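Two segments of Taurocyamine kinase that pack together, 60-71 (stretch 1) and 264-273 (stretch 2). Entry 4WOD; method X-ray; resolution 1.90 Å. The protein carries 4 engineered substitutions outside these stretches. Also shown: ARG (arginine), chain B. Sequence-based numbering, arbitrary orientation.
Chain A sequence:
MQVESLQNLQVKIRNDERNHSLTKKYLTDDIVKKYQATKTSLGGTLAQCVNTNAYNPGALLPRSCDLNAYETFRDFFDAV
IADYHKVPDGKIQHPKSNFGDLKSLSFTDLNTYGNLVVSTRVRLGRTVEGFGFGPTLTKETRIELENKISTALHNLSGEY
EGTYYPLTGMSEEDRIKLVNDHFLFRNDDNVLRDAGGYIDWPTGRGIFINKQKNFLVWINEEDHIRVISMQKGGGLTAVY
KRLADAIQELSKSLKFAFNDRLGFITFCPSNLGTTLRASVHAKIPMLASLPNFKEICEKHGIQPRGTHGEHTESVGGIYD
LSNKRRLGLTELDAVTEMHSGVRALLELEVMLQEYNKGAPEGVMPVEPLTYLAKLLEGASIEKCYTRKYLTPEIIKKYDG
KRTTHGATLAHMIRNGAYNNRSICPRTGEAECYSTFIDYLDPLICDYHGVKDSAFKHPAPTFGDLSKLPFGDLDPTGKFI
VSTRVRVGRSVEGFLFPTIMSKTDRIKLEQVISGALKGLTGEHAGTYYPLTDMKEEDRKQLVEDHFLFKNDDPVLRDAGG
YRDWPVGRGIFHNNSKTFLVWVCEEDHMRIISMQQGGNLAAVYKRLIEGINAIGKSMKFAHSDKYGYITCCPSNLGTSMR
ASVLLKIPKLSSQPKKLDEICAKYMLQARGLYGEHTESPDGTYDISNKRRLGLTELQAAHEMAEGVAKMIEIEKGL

Stretch 1, residues 60-71: LLPRSCDLNAYE
Stretch 2 264-273: FITFCPSNLG

How do two stretches almost two hundred residues apart in sequence lie against each other? They run antiparallel: Arg-63 CA sits 5.0 Å from Cys-268 CA, Ser-64 CA 5.4 Å from Phe-267 CA, and Leu-67 CA 6.4 Å from Ile-265 CA. From Leu-61 to Ser-64 the first chain is extended (phi/psi -119/155, -73/-176, -122/-165, -130/131). A type I turn from Asp-66 to Ala-69 then leads into the helix; Ala-69 N bonds to Asp-66 O at 3.0 Å, and Asp-66, with chi1 p, caps the turn by accepting Asn-68 N on OD1 at 2.8 Å. The second chain is extended at Ile-265 and Thr-266 (-69/138, -134/165), kinks at Phe-267 (-63/-42), opens at Cys-268 (-104/135) and makes a short 3-10 segment at Pro-269 and Ser-270 (-61/-21, -67/-25). Together they bury 608 Å².

Which hydrogen bonds join them? Both come from side-chain hydroxyls of stretch 1 and end on backbone carbonyls of stretch 2. Ser-64, chi1 p (46°), gives OG to Phe-267 O at 2.9 Å; a short side chain suits this spot, where the backbones are close. Tyr-70 reaches from the helix with chi1 m and chi2 -75°, and its OH donates to Thr-266 O at 2.9 Å. Thr-266 points its own side chain away from stretch 1 and, with chi1 p, donates OG1 to Cys-268 O at 2.8 Å, bracing the kinked loop.

What surrounds the Tyr-70 ring? Tyr-70 has the largest area covered by the other stretch, and its ring lies among apolar groups: CE2 is 3.7 Å from Ile-265 CG2, and Pro-269 CG lies at the ring edge, 3.7 Å from Tyr-70 OH. Leu-272 (m, t) points toward stretch 1 and brings CD1 to 4.1 Å from Tyr-70 CE1. Ile-265 (m, m) also meets Leu-67 (chi1 p, chi2 between wells at 93°), which lies sideways to stretch 2 and touches it through CB, 3.8 Å from Ile-265 CG2.

How does Arg-63 serve both the contact and the bound arginine? The backbone points CB of Arg-63 toward stretch 2, over the face of the Phe-267 ring, 3.8 Å from its centroid, a CH-pi contact; the m, m, t chain, with chi4 -85°, then carries the guanidinium on to the bound arginine. Phe-267 leaves its backbone pointing away, but chi1 t and chi2 66° bring the ring back beneath Arg-63. Farther out, Arg-63 CD packs 3.7 Å from Cys-268 CB. Arg-63 NH1 donates to Pro-62 O at 3.1 Å and to OXT of the bound arginine at 2.9 Å, so the buried guanidinium is hydrogen-bonded to the ligand's carboxylate.

What closes the end nearest the ligand? Leu-61 (m, t) points toward stretch 2, its CD1 3.6 Å from Ser-270 CB and 4.0 Å from Cys-268 SG (chi1 t), while its backbone N donates to the ligand's OXT at 3.0 Å. Leu-60 N donates to the ligand's O at 2.8 Å. Pro-62 O approaches Pro-269 CD to 3.3 Å; the compact proline rings, C-gamma endo and exo respectively, fill this corner.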

# COMPACT_ATOMS: atom_id res chain seq x y z
N LEU A 60 16.06 5.65 -6.73
CA LEU A 60 15.01 5.65 -7.74
C LEU A 60 15.30 6.50 -8.98
O LEU A 60 14.89 6.18 -10.10
CB LEU A 60 13.72 6.14 -7.09
CG LEU A 60 12.45 5.95 -7.91
CD1 LEU A 60 12.25 4.47 -8.16
CD2 LEU A 60 11.26 6.55 -7.15
N LEU A 61 16.01 7.61 -8.76
CA LEU A 61 16.19 8.65 -9.77
C LEU A 61 17.65 8.89 -10.16
O LEU A 61 18.55 8.60 -9.38
CB LEU A 61 15.59 9.97 -9.26
CG LEU A 61 14.07 9.95 -9.07
CD1 LEU A 61 13.59 11.27 -8.50
CD2 LEU A 61 13.37 9.65 -10.38
N PRO A 62 17.89 9.41 -11.38
CA PRO A 62 19.24 9.88 -11.67
C PRO A 62 19.49 11.19 -10.93
O PRO A 62 18.61 11.65 -10.18
CB PRO A 62 19.22 10.13 -13.19
CG PRO A 62 17.73 10.43 -13.49
CD PRO A 62 16.98 9.52 -12.53
N ARG A 63 20.64 11.81 -11.15
CA ARG A 63 20.78 13.20 -10.73
C ARG A 63 21.14 13.99 -11.98
O ARG A 63 20.96 13.51 -13.09
CB ARG A 63 21.82 13.33 -9.61
CG ARG A 63 21.47 12.50 -8.34
CD ARG A 63 20.21 13.05 -7.59
NE ARG A 63 19.92 12.38 -6.31
CZ ARG A 63 19.23 11.25 -6.18
NH1 ARG A 63 18.75 10.62 -7.25
NH2 ARG A 63 19.02 10.74 -4.97
N SER A 64 21.63 15.21 -11.82
CA SER A 64 21.97 16.00 -12.99
C SER A 64 23.37 16.57 -12.85
O SER A 64 23.71 17.13 -11.81
CB SER A 64 20.94 17.12 -13.22
OG SER A 64 20.64 17.80 -12.03
N CYS A 65 24.16 16.40 -13.90
CA CYS A 65 25.52 16.91 -13.95
C CYS A 65 25.56 18.44 -13.83
O CYS A 65 26.52 19.00 -13.29
CB CYS A 65 26.18 16.46 -15.26
SG CYS A 65 25.32 16.89 -16.81
N ASP A 66 24.53 19.10 -14.34
CA ASP A 66 24.37 20.54 -14.21
C ASP A 66 22.95 20.86 -14.67
O ASP A 66 22.23 19.97 -15.12
CB ASP A 66 25.39 21.32 -15.05
CG ASP A 66 25.34 20.94 -16.53
OD1 ASP A 66 24.39 21.35 -17.23
OD2 ASP A 66 26.28 20.26 -17.00
N LEU A 67 22.57 22.14 -14.61
CA LEU A 67 21.18 22.53 -14.85
C LEU A 67 20.73 22.32 -16.29
O LEU A 67 19.54 22.22 -16.56
CB LEU A 67 20.97 23.99 -14.43
CG LEU A 67 21.78 25.06 -15.19
CD1 LEU A 67 21.00 25.61 -16.37
CD2 LEU A 67 22.19 26.20 -14.27
N ASN A 68 21.69 22.23 -17.21
CA ASN A 68 21.38 22.03 -18.62
C ASN A 68 21.17 20.58 -18.98
O ASN A 68 20.90 20.27 -20.16
CB ASN A 68 22.49 22.58 -19.50
CG ASN A 68 22.67 24.05 -19.36
OD1 ASN A 68 23.66 24.52 -18.79
ND2 ASN A 68 21.71 24.82 -19.87
N ALA A 69 21.34 19.69 -18.00
CA ALA A 69 21.20 18.26 -18.27
C ALA A 69 19.78 17.96 -18.71
O ALA A 69 19.56 17.11 -19.57
CB ALA A 69 21.55 17.44 -17.06
N TYR A 70 18.80 18.66 -18.13
CA TYR A 70 17.42 18.35 -18.42
C TYR A 70 17.10 18.65 -19.88
O TYR A 70 16.39 17.88 -20.52
CB TYR A 70 16.49 19.13 -17.47
CG TYR A 70 16.65 18.68 -16.03
CD1 TYR A 70 16.11 17.48 -15.60
CD2 TYR A 70 17.35 19.45 -15.11
CE1 TYR A 70 16.26 17.05 -14.31
CE2 TYR A 70 17.50 19.02 -13.80
CZ TYR A 70 16.95 17.83 -13.40
OH TYR A 70 17.08 17.38 -12.11
N GLU A 71 17.66 19.72 -20.42
CA GLU A 71 17.49 20.03 -21.83
C GLU A 71 18.36 19.15 -22.74
O GLU A 71 17.87 18.61 -23.74
CB GLU A 71 17.80 21.50 -22.09
CG GLU A 71 17.72 21.91 -23.55
CD GLU A 71 16.37 21.57 -24.21
OE1 GLU A 71 16.38 21.29 -25.43
OE2 GLU A 71 15.32 21.59 -23.52
N PHE A 264 11.49 25.43 -11.25
CA PHE A 264 12.84 25.64 -10.71
C PHE A 264 13.67 24.36 -10.85
O PHE A 264 13.28 23.27 -10.39
CB PHE A 264 12.81 26.07 -9.26
CG PHE A 264 12.29 27.46 -9.05
CD1 PHE A 264 13.07 28.56 -9.39
CD2 PHE A 264 11.03 27.67 -8.52
CE1 PHE A 264 12.61 29.85 -9.20
CE2 PHE A 264 10.55 28.97 -8.32
CZ PHE A 264 11.35 30.05 -8.65
N ILE A 265 14.80 24.50 -11.51
CA ILE A 265 15.73 23.38 -11.68
C ILE A 265 16.36 23.00 -10.34
O ILE A 265 16.73 23.88 -9.54
CB ILE A 265 16.83 23.73 -12.70
CG1 ILE A 265 16.22 24.17 -14.04
CG2 ILE A 265 17.82 22.56 -12.88
CD1 ILE A 265 15.21 23.21 -14.64
N THR A 266 16.47 21.70 -10.10
CA THR A 266 17.16 21.20 -8.92
C THR A 266 18.08 20.06 -9.32
O THR A 266 17.93 19.53 -10.42
CB THR A 266 16.18 20.70 -7.84
OG1 THR A 266 15.21 19.83 -8.46
CG2 THR A 266 15.49 21.91 -7.19
N PHE A 267 19.01 19.70 -8.44
CA PHE A 267 19.96 18.60 -8.69
C PHE A 267 19.25 17.26 -8.84
O PHE A 267 19.58 16.45 -9.72
CB PHE A 267 20.99 18.55 -7.55
CG PHE A 267 22.03 17.46 -7.68
CD1 PHE A 267 22.96 17.47 -8.70
CD2 PHE A 267 22.09 16.44 -6.74
CE1 PHE A 267 23.94 16.47 -8.78
CE2 PHE A 267 23.05 15.45 -6.82
CZ PHE A 267 23.97 15.46 -7.85
N CYS A 268 18.27 17.01 -7.98
CA CYS A 268 17.49 15.78 -8.08
C CYS A 268 16.14 16.09 -8.69
O CYS A 268 15.51 17.09 -8.32
CB CYS A 268 17.32 15.13 -6.70
SG CYS A 268 16.31 13.65 -6.71
N PRO A 269 15.70 15.26 -9.65
CA PRO A 269 14.42 15.47 -10.34
C PRO A 269 13.20 15.44 -9.44
O PRO A 269 12.18 15.98 -9.85
CB PRO A 269 14.36 14.30 -11.34
CG PRO A 269 15.80 13.98 -11.63
CD PRO A 269 16.50 14.18 -10.29
N SER A 270 13.29 14.84 -8.25
CA SER A 270 12.12 14.75 -7.37
C SER A 270 11.67 16.11 -6.84
O SER A 270 10.49 16.28 -6.48
CB SER A 270 12.40 13.80 -6.20
OG SER A 270 13.42 14.31 -5.36
N ASN A 271 12.59 17.06 -6.79
CA ASN A 271 12.33 18.39 -6.22
C ASN A 271 12.18 19.52 -7.24
O ASN A 271 12.40 20.67 -6.90
CB ASN A 271 13.44 18.77 -5.26
CG ASN A 271 13.35 18.02 -3.95
OD1 ASN A 271 12.28 17.92 -3.35
ND2 ASN A 271 14.47 17.47 -3.50
N LEU A 272 11.82 19.18 -8.48
CA LEU A 272 11.57 20.19 -9.52
C LEU A 272 10.25 20.90 -9.29
O LEU A 272 9.43 20.49 -8.43
CB LEU A 272 11.56 19.52 -10.90
CG LEU A 272 12.89 18.93 -11.35
CD1 LEU A 272 12.68 18.03 -12.59
CD2 LEU A 272 13.96 20.03 -11.64
N GLY A 273 10.02 21.96 -10.07
CA GLY A 273 8.75 22.68 -10.02
C GLY A 273 8.75 23.76 -8.96
O GLY A 273 9.42 24.79 -9.13
N ARG B . 13.53 9.71 -5.15
CA ARG B . 14.95 9.88 -5.09
C ARG B . 15.83 8.67 -5.36
O ARG B . 15.59 7.59 -4.77
CB ARG B . 15.35 10.55 -3.83
CG ARG B . 15.19 12.03 -3.90
CD ARG B . 16.56 12.61 -3.86
NE ARG B . 16.49 14.04 -3.91
CZ ARG B . 17.15 14.81 -3.09
NH1 ARG B . 17.05 16.10 -3.19
NH2 ARG B . 17.88 14.27 -2.15
OXT ARG B . 16.69 8.95 -6.20